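Local coordinates for ABC transporter, ATP binding protein (Sulfolobus solfataricus, PDB 1OXX) that hydrolyses ATP to power glucose uptake, serving as the energy-coupling subunit of an ABC transporter, at residues T46-I51 / L195-D200; D81-M86 / D158-L163; V87-A92 / L164-S169; F100-F105 / L151-V156. The protein carries 1 engineered substitution. All coordinates share one frame; numbering follows the deposited sequence. Where two conformers were deposited one is given.

Contact 1: residues T46-I51 / L195-D200; sequences TFMRII and LVVSHD
Leu195 meets Phe47, Met48 and Ile51 where helix 41-52 lies against strand 193-198, the two short segments running nearly antiparallel at 158° with their axes 9.6 Å apart. The leucine illustrates how one branched tip can serve several partners. Its CB comes no nearer than 4.1 Å to Met48 CE. CG is anti to the backbone N (chi1 175°), which carries it toward the helix, and it lies 3.6 Å from the same methyl. CD2 has three partners: Met48 CE is 3.5 Å from Leu195 CD2 in the conformer given, one of two modelled for Met48; Phe47 CE2 is 3.7 Å from it, the ring meeting the methyl obliquely; and Ile51 CG1 is 3.9 Å from it, with the two side chains roughly perpendicular. Ile51 CG1 also sits above one face of the Phe47 ring, toward its rim. Further along the strand, Met48 SD is 4.1 Å from Val197 CG2. All five residues are buried, and strand 33-37 adds Ile36 against Phe47, Leu195 and Val197. The side chains that meet are all apolar, though Met48 CE also lies against the carbonyl oxygen of Leu195; with no hydrogen bond between the segments, the helix that begins within the Walker A motif rests on the sheet by shape and burial.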
loop_
_atom_site.group_PDB
_atom_site.type_symbol
_atom_site.label_atom_id
_atom_site.label_comp_id
_atom_site.label_asym_id
_atom_site.label_seq_id
_atom_site.Cartn_x
_atom_site.Cartn_y
_atom_site.Cartn_z
ATOM N N THR A 46 -8.663 -4.844 9.898
ATOM C CA THR A 46 -9.720 -5.823 10.135
ATOM C C THR A 46 -9.551 -6.991 9.165
ATOM O O THR A 46 -9.598 -8.154 9.556
ATOM C CB THR A 46 -11.082 -5.182 9.986
ATOM O OG1 THR A 46 -11.269 -4.242 11.056
ATOM C CG2 THR A 46 -12.214 -6.215 10.159
ATOM N N PHE A 47 -9.354 -6.685 7.893
ATOM C CA PHE A 47 -9.112 -7.731 6.904
ATOM C C PHE A 47 -7.915 -8.579 7.310
ATOM O O PHE A 47 -7.968 -9.804 7.303
ATOM C CB PHE A 47 -8.856 -7.117 5.525
ATOM C CG PHE A 47 -8.621 -8.128 4.436
ATOM C CD1 PHE A 47 -9.678 -8.826 3.877
ATOM C CD2 PHE A 47 -7.349 -8.378 3.963
ATOM C CE1 PHE A 47 -9.462 -9.761 2.866
ATOM C CE2 PHE A 47 -7.137 -9.305 2.953
ATOM C CZ PHE A 47 -8.193 -9.996 2.410
ATOM N N MET A 48 -6.834 -7.925 7.701
ATOM C CA MET A 48 -5.646 -8.664 8.049
ATOM C C MET A 48 -5.864 -9.566 9.259
ATOM O O MET A 48 -5.350 -10.690 9.331
ATOM C CB MET A 48 -4.500 -7.693 8.318
ATOM C CG MET A 48 -3.192 -8.430 8.611
ATOM S SD MET A 48 -1.720 -7.889 7.739
ATOM C CE MET A 48 -1.898 -8.801 6.241
ATOM N N ARG A 49 -6.605 -9.052 10.238
ATOM C CA ARG A 49 -6.887 -9.816 11.441
ATOM C C ARG A 49 -7.733 -11.048 11.110
ATOM O O ARG A 49 -7.579 -12.095 11.734
ATOM C CB ARG A 49 -7.587 -8.935 12.482
ATOM C CG ARG A 49 -6.642 -7.986 13.182
ATOM C CD ARG A 49 -7.309 -7.001 14.114
ATOM N NE ARG A 49 -7.852 -7.605 15.323
ATOM C CZ ARG A 49 -7.126 -7.917 16.385
ATOM N NH1 ARG A 49 -5.829 -7.678 16.394
ATOM N NH2 ARG A 49 -7.706 -8.452 17.452
ATOM N N ILE A 50 -8.620 -10.921 10.126
ATOM C CA ILE A 50 -9.413 -12.065 9.700
ATOM C C ILE A 50 -8.517 -13.097 9.018
ATOM O O ILE A 50 -8.652 -14.307 9.254
ATOM C CB ILE A 50 -10.580 -11.609 8.818
ATOM C CG1 ILE A 50 -11.638 -10.965 9.701
ATOM C CG2 ILE A 50 -11.175 -12.771 8.058
ATOM C CD1 ILE A 50 -12.784 -10.318 8.955
ATOM N N ILE A 51 -7.606 -12.654 8.153
ATOM C CA ILE A 51 -6.677 -13.617 7.546
ATOM C C ILE A 51 -5.810 -14.283 8.628
ATOM O O ILE A 51 -5.529 -15.473 8.535
ATOM C CB ILE A 51 -5.786 -12.949 6.467
ATOM C CG1 ILE A 51 -6.626 -12.227 5.415
ATOM C CG2 ILE A 51 -4.872 -13.976 5.829
ATOM C CD1 ILE A 51 -7.635 -13.098 4.706
ATOM N N LEU A 195 0.979 -11.307 2.172
ATOM C CA LEU A 195 -0.078 -10.318 2.113
ATOM C C LEU A 195 0.424 -9.108 2.890
ATOM O O LEU A 195 0.796 -9.223 4.067
ATOM C CB LEU A 195 -1.377 -10.815 2.738
ATOM C CG LEU A 195 -2.537 -9.816 2.852
ATOM C CD1 LEU A 195 -3.037 -9.378 1.499
ATOM C CD2 LEU A 195 -3.687 -10.401 3.676
ATOM N N VAL A 196 0.415 -7.956 2.239
ATOM C CA VAL A 196 0.852 -6.718 2.880
ATOM C C VAL A 196 -0.269 -5.709 2.775
ATOM O O VAL A 196 -0.868 -5.546 1.709
ATOM C CB VAL A 196 2.140 -6.172 2.253
ATOM C CG1 VAL A 196 1.958 -5.934 0.774
ATOM C CG2 VAL A 196 2.584 -4.863 2.943
ATOM N N VAL A 197 -0.585 -5.062 3.889
ATOM C CA VAL A 197 -1.552 -3.977 3.874
ATOM C C VAL A 197 -0.835 -2.725 4.345
ATOM O O VAL A 197 -0.020 -2.767 5.272
ATOM C CB VAL A 197 -2.818 -4.250 4.716
ATOM C CG1 VAL A 197 -3.405 -5.605 4.375
ATOM C CG2 VAL A 197 -2.520 -4.149 6.192
ATOM N N SER A 198 -1.130 -1.589 3.707
ATOM C CA SER A 198 -0.450 -0.351 4.030
ATOM C C SER A 198 -1.214 0.843 3.487
ATOM O O SER A 198 -2.043 0.684 2.592
ATOM C CB SER A 198 0.958 -0.335 3.412
ATOM O OG SER A 198 1.703 0.811 3.777
ATOM N N HIS A 199 -0.929 1.991 4.088
ATOM C CA HIS A 199 -1.437 3.290 3.663
ATOM C C HIS A 199 -0.497 3.865 2.605
ATOM O O HIS A 199 -0.885 4.759 1.824
ATOM C CB HIS A 199 -1.470 4.246 4.862
ATOM C CG HIS A 199 -0.113 4.672 5.322
ATOM N ND1 HIS A 199 0.767 3.810 5.941
ATOM C CD2 HIS A 199 0.530 5.860 5.225
ATOM C CE1 HIS A 199 1.890 4.452 6.215
ATOM N NE2 HIS A 199 1.771 5.698 5.793
ATOM N N ASP A 200 0.733 3.349 2.584
ATOM C CA ASP A 200 1.785 3.840 1.703
ATOM C C ASP A 200 1.919 3.036 0.420
ATOM O O ASP A 200 2.288 1.869 0.455
ATOM C CB ASP A 200 3.125 3.800 2.429
ATOM C CG ASP A 200 4.205 4.542 1.688
ATOM O OD1 ASP A 200 3.950 5.004 0.552
ATOM O OD2 ASP A 200 5.345 4.725 2.170
#

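Contact 2: residues D81-M86 / D158-L163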
loop_
_atom_site.group_PDB
_atom_site.type_symbol
_atom_site.label_atom_id
_atom_site.label_comp_id
_atom_site.label_asym_id
_atom_site.label_seq_id
_atom_site.Cartn_x
_atom_site.Cartn_y
_atom_site.Cartn_z
ATOM N N ASP A 81 -2.540 -22.476 14.411
ATOM C CA ASP A 81 -2.602 -23.655 13.557
ATOM C C ASP A 81 -2.654 -23.322 12.063
ATOM O O ASP A 81 -2.844 -24.227 11.253
ATOM C CB ASP A 81 -3.815 -24.502 13.913
ATOM C CG ASP A 81 -3.730 -25.106 15.303
ATOM O OD1 ASP A 81 -2.623 -25.153 15.878
ATOM O OD2 ASP A 81 -4.734 -25.561 15.890
ATOM N N ARG A 82 -2.500 -22.043 11.700
ATOM C CA ARG A 82 -2.588 -21.612 10.300
ATOM C C ARG A 82 -1.279 -21.420 9.499
ATOM O O ARG A 82 -1.300 -21.016 8.331
ATOM C CB ARG A 82 -3.341 -20.300 10.249
ATOM C CG ARG A 82 -4.810 -20.411 10.547
ATOM C CD ARG A 82 -5.510 -19.121 10.285
ATOM N NE ARG A 82 -6.891 -19.144 10.747
ATOM C CZ ARG A 82 -7.782 -18.208 10.450
ATOM N NH1 ARG A 82 -7.468 -17.171 9.671
ATOM N NH2 ARG A 82 -9.004 -18.316 10.937
ATOM N N LYS A 83 -0.155 -21.707 10.122
ATOM C CA LYS A 83 1.162 -21.554 9.507
ATOM C C LYS A 83 1.415 -20.136 8.995
ATOM O O LYS A 83 1.839 -19.929 7.861
ATOM C CB LYS A 83 1.426 -22.607 8.431
ATOM C CG LYS A 83 1.376 -24.040 8.975
ATOM C CD LYS A 83 2.329 -24.969 8.242
ATOM C CE LYS A 83 3.701 -24.980 8.904
ATOM N NZ LYS A 83 4.446 -26.239 8.626
ATOM N N ILE A 84 1.165 -19.186 9.876
ATOM C CA ILE A 84 1.301 -17.766 9.595
ATOM C C ILE A 84 2.423 -17.133 10.397
ATOM O O ILE A 84 2.698 -17.547 11.537
ATOM C CB ILE A 84 0.011 -17.028 9.914
ATOM C CG1 ILE A 84 -1.122 -17.567 9.056
ATOM C CG2 ILE A 84 0.161 -15.545 9.651
ATOM C CD1 ILE A 84 -2.469 -16.956 9.384
ATOM N N GLY A 85 3.099 -16.195 9.772
ATOM C CA GLY A 85 4.060 -15.331 10.432
ATOM C C GLY A 85 3.527 -13.917 10.320
ATOM O O GLY A 85 3.110 -13.504 9.236
ATOM N N MET A 86 3.523 -13.190 11.429
ATOM C CA MET A 86 2.959 -11.846 11.467
ATOM C C MET A 86 4.008 -10.788 11.790
ATOM O O MET A 86 4.735 -10.923 12.776
ATOM C CB MET A 86 1.855 -11.778 12.526
ATOM C CG MET A 86 0.618 -12.592 12.192
ATOM S SD MET A 86 -0.548 -12.719 13.564
ATOM C CE MET A 86 0.334 -13.846 14.631
ATOM N N ASP A 158 8.647 -21.569 10.560
ATOM C CA ASP A 158 8.483 -21.857 9.131
ATOM C C ASP A 158 7.036 -21.805 8.622
ATOM O O ASP A 158 6.375 -22.792 8.332
ATOM C CB ASP A 158 9.096 -23.188 8.734
ATOM C CG ASP A 158 9.549 -23.186 7.282
ATOM O OD1 ASP A 158 10.340 -22.275 6.916
ATOM O OD2 ASP A 158 9.156 -24.023 6.437
ATOM N N PRO A 159 6.575 -20.605 8.464
ATOM C CA PRO A 159 5.221 -20.376 7.982
ATOM C C PRO A 159 5.059 -20.575 6.485
ATOM O O PRO A 159 6.033 -20.624 5.736
ATOM C CB PRO A 159 5.007 -18.900 8.282
ATOM C CG PRO A 159 6.321 -18.294 8.370
ATOM C CD PRO A 159 7.322 -19.361 8.662
ATOM N N SER A 160 3.807 -20.683 6.068
ATOM C CA SER A 160 3.428 -20.751 4.664
ATOM C C SER A 160 2.933 -19.402 4.160
ATOM O O SER A 160 2.905 -19.177 2.967
ATOM C CB SER A 160 2.303 -21.765 4.480
ATOM O OG SER A 160 2.753 -23.092 4.728
ATOM N N LEU A 161 2.578 -18.520 5.088
ATOM C CA LEU A 161 1.995 -17.220 4.799
ATOM C C LEU A 161 2.633 -16.179 5.703
ATOM O O LEU A 161 2.715 -16.362 6.915
ATOM C CB LEU A 161 0.496 -17.276 5.065
ATOM C CG LEU A 161 -0.302 -15.978 4.982
ATOM C CD1 LEU A 161 -0.210 -15.372 3.570
ATOM C CD2 LEU A 161 -1.761 -16.226 5.389
ATOM N N LEU A 162 3.109 -15.102 5.102
ATOM C CA LEU A 162 3.678 -13.995 5.847
ATOM C C LEU A 162 2.720 -12.815 5.706
ATOM O O LEU A 162 2.412 -12.407 4.599
ATOM C CB LEU A 162 5.043 -13.623 5.290
ATOM C CG LEU A 162 5.789 -12.497 6.017
ATOM C CD1 LEU A 162 6.026 -12.850 7.487
ATOM C CD2 LEU A 162 7.117 -12.207 5.299
ATOM N N LEU A 163 2.271 -12.289 6.836
ATOM C CA LEU A 163 1.304 -11.194 6.890
ATOM C C LEU A 163 1.996 -9.949 7.437
ATOM O O LEU A 163 2.557 -9.986 8.522
ATOM C CB LEU A 163 0.153 -11.546 7.816
ATOM C CG LEU A 163 -0.632 -12.807 7.504
ATOM C CD1 LEU A 163 -1.764 -13.082 8.521
ATOM C CD2 LEU A 163 -1.231 -12.692 6.108
#
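Ile84 and Leu161 stand side by side and point the same way, as expected of paired residues on neighbouring parallel strands, and Ile84 CG1 is 4.0 Å from Leu161 CD2. Toward Leu163 the same isoleucine is turned differently: the two side chains cross at a slant. CG1 stands anti to the carbonyl carbon (chi1 -61°), which leaves CG2 anti to the backbone N, and Ile84 CG2 presses on Leu163 CD1 at 3.3 Å, tighter than ordinary van der Waals contact. An alanine here lacks CG1, CG2 and CD1, and would probably open a gap beside Leu161 CD2 and Leu163 CD1. Met86 shares this face of the sheet. On the face of Gly85 and Leu162, Leu162 CD1 turns back to within 3.5 Å of Gly85 O.

The backbones pair Ile84 with Leu161, Gly85 with Leu162 and Met86 with Leu163. Gly85 N donates to Leu161 O, and Gly85 O receives Leu163 N at 2.8 Å in an almost straight bond (173°). Just before the strands begin, Lys83 O accepts from two donors, Ser160 N at 2.8 Å and the more distant Leu161 N at 3.2 Å, while Pro159 CB lies 3.4 Å from that oxygen.

Strand 84-88 is outermost in its sheet within the chain, and strand 161-165 continues inward through backbone bonds from Leu162 to Thr193 and Leu195. Ile51 of helix 41-52 touches Leu161 and Leu163, Phe64 of strand 61-64 reaches Ile84 and Leu161, and on the opposite face Ala154 of helix 143-155 lies against Gly85.

Contact 3: residues V87-A92 / L164-S169; sequences VFQTWA and LDEPFS
Two backbone bonds tie Val87, Gln89 and Asp165 together: Asp165 N donates to Val87 O and Gln89 N to Asp165 O, each at 3.1 Å. They close the parallel ladder just as both strands turn into loops. Beyond it, Ser169 OG gives a short hydrogen bond to Glu166 OE1, bridging the ends of a type I turn, while Glu166 OE2 is bonded to His199 ND1; both carboxylate oxygens are therefore held. The carboxylate of Asp165 is bonded to Thr45 through OD2, which ties it to the Walker A motif.

Packing surrounds this polar core. Phe88 CD1 lies 3.6 Å from Asp165 CB, the ring and carboxylate planes 73° apart, while Leu164 N stands at the ring's edge, 4.4 Å from Phe88 CE1. On the other face of the sheet Val87 and Leu164 run side by side; the very close approach of Leu164 CD2 to Val87 CB belongs to one of two Leu164 conformers and is doubtful. Val87 CG1 also reaches Pro167 CB at 4.1 Å, their side chains nearly perpendicular. Gln89 CB approaches Glu166 O at 3.5 Å.

The arrangement is that of an ABC ATPase site, where the Walker B strand, which ends at Asp165 and is followed by Glu166, runs beside the strand leading into the Q-loop; Gln89 and Glu166 are both inferred to bind ATP.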
loop_
_atom_site.group_PDB
_atom_site.type_symbol
_atom_site.label_atom_id
_atom_site.label_comp_id
_atom_site.label_asym_id
_atom_site.label_seq_id
_atom_site.Cartn_x
_atom_site.Cartn_y
_atom_site.Cartn_z
ATOM N N VAL A 87 4.060 -9.740 10.976
ATOM C CA VAL A 87 4.898 -8.568 11.232
ATOM C C VAL A 87 3.908 -7.429 11.227
ATOM O O VAL A 87 3.527 -6.948 10.160
ATOM C CB VAL A 87 5.925 -8.320 10.155
ATOM C CG1 VAL A 87 6.704 -7.062 10.480
ATOM C CG2 VAL A 87 6.854 -9.517 10.033
ATOM N N PHE A 88 3.480 -7.031 12.410
ATOM C CA PHE A 88 2.427 -6.034 12.553
ATOM C C PHE A 88 2.983 -4.887 13.357
ATOM O O PHE A 88 3.563 -5.098 14.418
ATOM C CB PHE A 88 1.228 -6.599 13.319
ATOM C CG PHE A 88 0.418 -7.645 12.586
ATOM C CD1 PHE A 88 0.638 -7.954 11.259
ATOM C CD2 PHE A 88 -0.590 -8.318 13.261
ATOM C CE1 PHE A 88 -0.134 -8.898 10.623
ATOM C CE2 PHE A 88 -1.361 -9.267 12.623
ATOM C CZ PHE A 88 -1.138 -9.548 11.307
ATOM N N GLN A 89 2.761 -3.671 12.888
ATOM C CA GLN A 89 3.256 -2.502 13.600
ATOM C C GLN A 89 2.789 -2.535 15.058
ATOM O O GLN A 89 3.526 -2.131 15.962
ATOM C CB GLN A 89 2.799 -1.216 12.910
ATOM C CG GLN A 89 3.349 0.041 13.582
ATOM C CD GLN A 89 3.103 1.313 12.789
ATOM O OE1 GLN A 89 4.020 2.115 12.600
ATOM N NE2 GLN A 89 1.868 1.506 12.335
ATOM N N THR A 90 1.583 -3.050 15.284
ATOM C CA THR A 90 0.992 -3.115 16.619
ATOM C C THR A 90 1.436 -4.310 17.460
ATOM O O THR A 90 1.020 -4.430 18.617
ATOM C CB THR A 90 -0.539 -3.148 16.513
ATOM O OG1 THR A 90 -0.939 -4.216 15.648
ATOM C CG2 THR A 90 -1.064 -1.894 15.822
ATOM N N TRP A 91 2.234 -5.207 16.882
ATOM C CA TRP A 91 2.766 -6.345 17.639
ATOM C C TRP A 91 4.238 -6.088 17.932
ATOM O O TRP A 91 5.111 -6.453 17.154
ATOM C CB TRP A 91 2.628 -7.659 16.871
ATOM C CG TRP A 91 3.027 -8.857 17.684
ATOM C CD1 TRP A 91 3.042 -8.950 19.047
ATOM C CD2 TRP A 91 3.458 -10.129 17.193
ATOM N NE1 TRP A 91 3.440 -10.205 19.435
ATOM C CE2 TRP A 91 3.710 -10.951 18.316
ATOM C CE3 TRP A 91 3.658 -10.666 15.915
ATOM C CZ2 TRP A 91 4.151 -12.272 18.199
ATOM C CZ3 TRP A 91 4.092 -11.972 15.801
ATOM C CH2 TRP A 91 4.334 -12.766 16.936
ATOM N N ALA A 92 4.520 -5.466 19.063
ATOM C CA ALA A 92 5.890 -5.083 19.368
ATOM C C ALA A 92 6.713 -6.226 19.951
ATOM O O ALA A 92 6.209 -7.291 20.277
ATOM C CB ALA A 92 5.887 -3.913 20.324
ATOM N N LEU A 164 1.912 -8.854 6.695
ATOM C CA LEU A 164 2.558 -7.594 7.048
ATOM C C LEU A 164 1.505 -6.494 7.102
ATOM O O LEU A 164 0.781 -6.267 6.143
ATOM C CB LEU A 164 3.605 -7.229 6.008
ATOM C CG LEU A 164 4.686 -8.264 5.696
ATOM C CD1 LEU A 164 5.527 -7.802 4.504
ATOM C CD2 LEU A 164 5.564 -8.555 6.904
ATOM N N ASP A 165 1.418 -5.833 8.241
ATOM C CA ASP A 165 0.498 -4.723 8.432
ATOM C C ASP A 165 1.336 -3.513 8.836
ATOM O O ASP A 165 1.861 -3.465 9.952
ATOM C CB ASP A 165 -0.516 -5.056 9.525
ATOM C CG ASP A 165 -1.601 -3.999 9.675
ATOM O OD1 ASP A 165 -1.399 -2.846 9.233
ATOM O OD2 ASP A 165 -2.694 -4.256 10.229
ATOM N N GLU A 166 1.475 -2.547 7.924
ATOM C CA GLU A 166 2.281 -1.350 8.178
ATOM C C GLU A 166 3.646 -1.742 8.702
ATOM O O GLU A 166 4.121 -1.194 9.697
ATOM C CB GLU A 166 1.607 -0.450 9.217
ATOM C CG GLU A 166 0.334 0.209 8.756
ATOM C CD GLU A 166 0.582 1.359 7.802
ATOM O OE1 GLU A 166 1.646 2.005 7.916
ATOM O OE2 GLU A 166 -0.288 1.617 6.946
ATOM N N PRO A 167 4.299 -2.677 8.029
ATOM C CA PRO A 167 5.514 -3.299 8.565
ATOM C C PRO A 167 6.750 -2.416 8.643
ATOM O O PRO A 167 7.694 -2.811 9.345
ATOM C CB PRO A 167 5.795 -4.402 7.557
ATOM C CG PRO A 167 5.253 -3.859 6.308
ATOM C CD PRO A 167 3.940 -3.243 6.719
ATOM N N PHE A 168 6.769 -1.284 7.939
ATOM C CA PHE A 168 7.979 -0.457 7.879
ATOM C C PHE A 168 7.772 0.900 8.497
ATOM O O PHE A 168 8.647 1.765 8.442
ATOM C CB PHE A 168 8.405 -0.286 6.421
ATOM C CG PHE A 168 8.420 -1.561 5.662
ATOM C CD1 PHE A 168 7.616 -1.733 4.560
ATOM C CD2 PHE A 168 9.223 -2.617 6.081
ATOM C CE1 PHE A 168 7.613 -2.927 3.878
ATOM C CE2 PHE A 168 9.224 -3.784 5.408
ATOM C CZ PHE A 168 8.427 -3.943 4.293
ATOM N N SER A 169 6.611 1.084 9.103
ATOM C CA SER A 169 6.243 2.398 9.603
ATOM C C SER A 169 6.970 2.823 10.873
ATOM O O SER A 169 6.886 3.979 11.255
ATOM C CB SER A 169 4.724 2.479 9.765
ATOM O OG SER A 169 4.092 2.170 8.525
#

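Contact 4: residues F100-F105 / L151-V156; sequences FENIAF and LARALV
The amide of Asn102 and the guanidinium of Arg153 meet aslant, their planes 64° apart, with Asn102 OD1 approaching Arg153 NH1 obliquely at 4.0 Å, too far to bond. They belong to a helix pair of the ABC-ATPase domain: helix 99-104, which follows the Q-loop region, and helix 143-155, which begins in the signature motif. Each flat group is satisfied elsewhere. Asn102 OD1 accepts from Tyr94 N and ND2 donates to Thr98 O; Arg153 bonds Trp91 O through NH2 and Ala92 O through NH1, and makes a cation-pi contact with the Trp91 ring.

The short segments run the same general way, crossing at -31° with axes 8.5 Å apart. With CG anti to the backbone N (chi1 -179°), Arg153 CG and CD reach the carbonyl oxygen of Asn102, each at 3.7 Å from Asn102 O.

Ile103 fills the rest of the interface. Its CD1 touches Ala152 CB at 3.6 Å, and its CG2 meets Val156 CG2 at 4.0 Å across obliquely set side chains. An alanine here keeps CB but loses CD1 and CG2, and would probably leave a gap between the helices beside Ala152 CB and Val156 CG2. Val121 of helix 114-127 also touches Ile103, adding a third helix to the cluster. At the C-terminal end, Val156 CG1 comes within 3.5 Å of the carbonyl oxygen Ile103 O.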
loop_
_atom_site.group_PDB
_atom_site.type_symbol
_atom_site.label_atom_id
_atom_site.label_comp_id
_atom_site.label_asym_id
_atom_site.label_seq_id
_atom_site.Cartn_x
_atom_site.Cartn_y
_atom_site.Cartn_z
ATOM N N PHE A 100 17.034 -13.041 21.586
ATOM C CA PHE A 100 16.917 -14.492 21.537
ATOM C C PHE A 100 15.579 -14.928 22.112
ATOM O O PHE A 100 14.890 -15.730 21.536
ATOM C CB PHE A 100 18.033 -15.170 22.358
ATOM C CG PHE A 100 17.960 -16.678 22.362
ATOM C CD1 PHE A 100 18.616 -17.412 21.415
ATOM C CD2 PHE A 100 17.168 -17.346 23.268
ATOM C CE1 PHE A 100 18.537 -18.790 21.404
ATOM C CE2 PHE A 100 17.088 -18.719 23.257
ATOM C CZ PHE A 100 17.770 -19.437 22.319
ATOM N N GLU A 101 15.248 -14.427 23.294
ATOM C CA GLU A 101 14.033 -14.808 23.968
ATOM C C GLU A 101 12.802 -14.408 23.171
ATOM O O GLU A 101 11.788 -15.128 23.134
ATOM C CB GLU A 101 14.013 -14.160 25.359
ATOM C CG GLU A 101 15.014 -14.758 26.335
ATOM C CD GLU A 101 14.999 -14.094 27.703
ATOM O OE1 GLU A 101 15.090 -12.853 27.796
ATOM O OE2 GLU A 101 14.910 -14.842 28.713
ATOM N N ASN A 102 12.871 -13.256 22.504
ATOM C CA ASN A 102 11.764 -12.809 21.673
ATOM C C ASN A 102 11.554 -13.753 20.492
ATOM O O ASN A 102 10.423 -14.075 20.140
ATOM C CB ASN A 102 12.015 -11.393 21.155
ATOM C CG ASN A 102 11.385 -10.343 22.025
ATOM O OD1 ASN A 102 10.167 -10.112 21.956
ATOM N ND2 ASN A 102 12.194 -9.694 22.862
ATOM N N ILE A 103 12.643 -14.180 19.862
ATOM C CA ILE A 103 12.558 -15.059 18.707
ATOM C C ILE A 103 12.150 -16.479 19.112
ATOM O O ILE A 103 11.427 -17.160 18.375
ATOM C CB ILE A 103 13.876 -15.045 17.935
ATOM C CG1 ILE A 103 14.191 -13.627 17.437
ATOM C CG2 ILE A 103 13.831 -16.029 16.763
ATOM C CD1 ILE A 103 15.637 -13.466 16.893
ATOM N N ALA A 104 12.571 -16.911 20.291
ATOM C CA ALA A 104 12.254 -18.249 20.774
ATOM C C ALA A 104 10.823 -18.383 21.262
ATOM O O ALA A 104 10.276 -19.490 21.326
ATOM C CB ALA A 104 13.175 -18.611 21.890
ATOM N N PHE A 105 10.213 -17.273 21.640
ATOM C CA PHE A 105 8.895 -17.306 22.255
ATOM C C PHE A 105 7.859 -18.167 21.519
ATOM O O PHE A 105 7.174 -18.961 22.156
ATOM C CB PHE A 105 8.370 -15.879 22.449
ATOM C CG PHE A 105 7.156 -15.806 23.330
ATOM C CD1 PHE A 105 7.269 -15.980 24.697
ATOM C CD2 PHE A 105 5.912 -15.589 22.787
ATOM C CE1 PHE A 105 6.151 -15.923 25.510
ATOM C CE2 PHE A 105 4.791 -15.529 23.595
ATOM C CZ PHE A 105 4.917 -15.696 24.958
ATOM N N LEU A 151 10.973 -9.781 12.315
ATOM C CA LEU A 151 10.836 -10.683 11.188
ATOM C C LEU A 151 11.288 -12.099 11.571
ATOM O O LEU A 151 10.638 -13.064 11.216
ATOM C CB LEU A 151 11.639 -10.165 10.013
ATOM C CG LEU A 151 11.475 -10.847 8.672
ATOM C CD1 LEU A 151 10.026 -10.897 8.244
ATOM C CD2 LEU A 151 12.337 -10.115 7.655
ATOM N N ALA A 152 12.358 -12.242 12.340
ATOM C CA ALA A 152 12.816 -13.550 12.779
ATOM C C ALA A 152 11.746 -14.228 13.616
ATOM O O ALA A 152 11.514 -15.438 13.491
ATOM C CB ALA A 152 14.096 -13.381 13.588
ATOM N N ARG A 153 11.139 -13.475 14.522
ATOM C CA ARG A 153 10.039 -14.012 15.331
ATOM C C ARG A 153 8.913 -14.556 14.442
ATOM O O ARG A 153 8.353 -15.622 14.700
ATOM C CB ARG A 153 9.510 -12.934 16.273
ATOM C CG ARG A 153 8.409 -13.408 17.150
ATOM C CD ARG A 153 7.891 -12.359 18.102
ATOM N NE ARG A 153 7.418 -11.178 17.411
ATOM C CZ ARG A 153 7.031 -10.070 18.018
ATOM N NH1 ARG A 153 7.095 -9.985 19.343
ATOM N NH2 ARG A 153 6.626 -9.032 17.306
ATOM N N ALA A 154 8.576 -13.813 13.393
ATOM C CA ALA A 154 7.531 -14.231 12.452
ATOM C C ALA A 154 7.882 -15.471 11.651
ATOM O O ALA A 154 6.977 -16.188 11.222
ATOM C CB ALA A 154 7.228 -13.116 11.511
ATOM N N LEU A 155 9.174 -15.727 11.445
ATOM C CA LEU A 155 9.650 -16.804 10.566
ATOM C C LEU A 155 10.115 -18.058 11.290
ATOM O O LEU A 155 10.410 -19.084 10.682
ATOM C CB LEU A 155 10.814 -16.277 9.732
ATOM C CG LEU A 155 10.465 -15.131 8.796
ATOM C CD1 LEU A 155 11.734 -14.634 8.128
ATOM C CD2 LEU A 155 9.459 -15.561 7.773
ATOM N N VAL A 156 10.175 -17.971 12.606
ATOM C CA VAL A 156 10.805 -19.033 13.388
ATOM C C VAL A 156 10.127 -20.403 13.310
ATOM O O VAL A 156 10.788 -21.423 13.461
ATOM C CB VAL A 156 11.026 -18.580 14.863
ATOM C CG1 VAL A 156 9.771 -18.680 15.672
ATOM C CG2 VAL A 156 12.136 -19.386 15.468
#

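Together the four contacts show how chemistry changes with place in one nucleotide-binding domain. Contacts 2 and 3 use the same two strands in succession, joined by the bond from Val87 N to Leu163 O; both are partly buried and rely on backbone hydrogen bonds, but contact 3 adds the polar groups of the ATP site. Contacts 1 and 4 are fully buried and have no hydrogen bonds between their segments. Contact 1 sets a helix on the sheet, Met48 packing near Leu163 of contact 2; contact 4 pairs two helices at about 21 Å, centre to centre, from contact 1. The bond between Leu195 O and Leu164 N joins contact 1 to contact 3, and Arg153 ties contact 4 to the end of the turn holding Gln89.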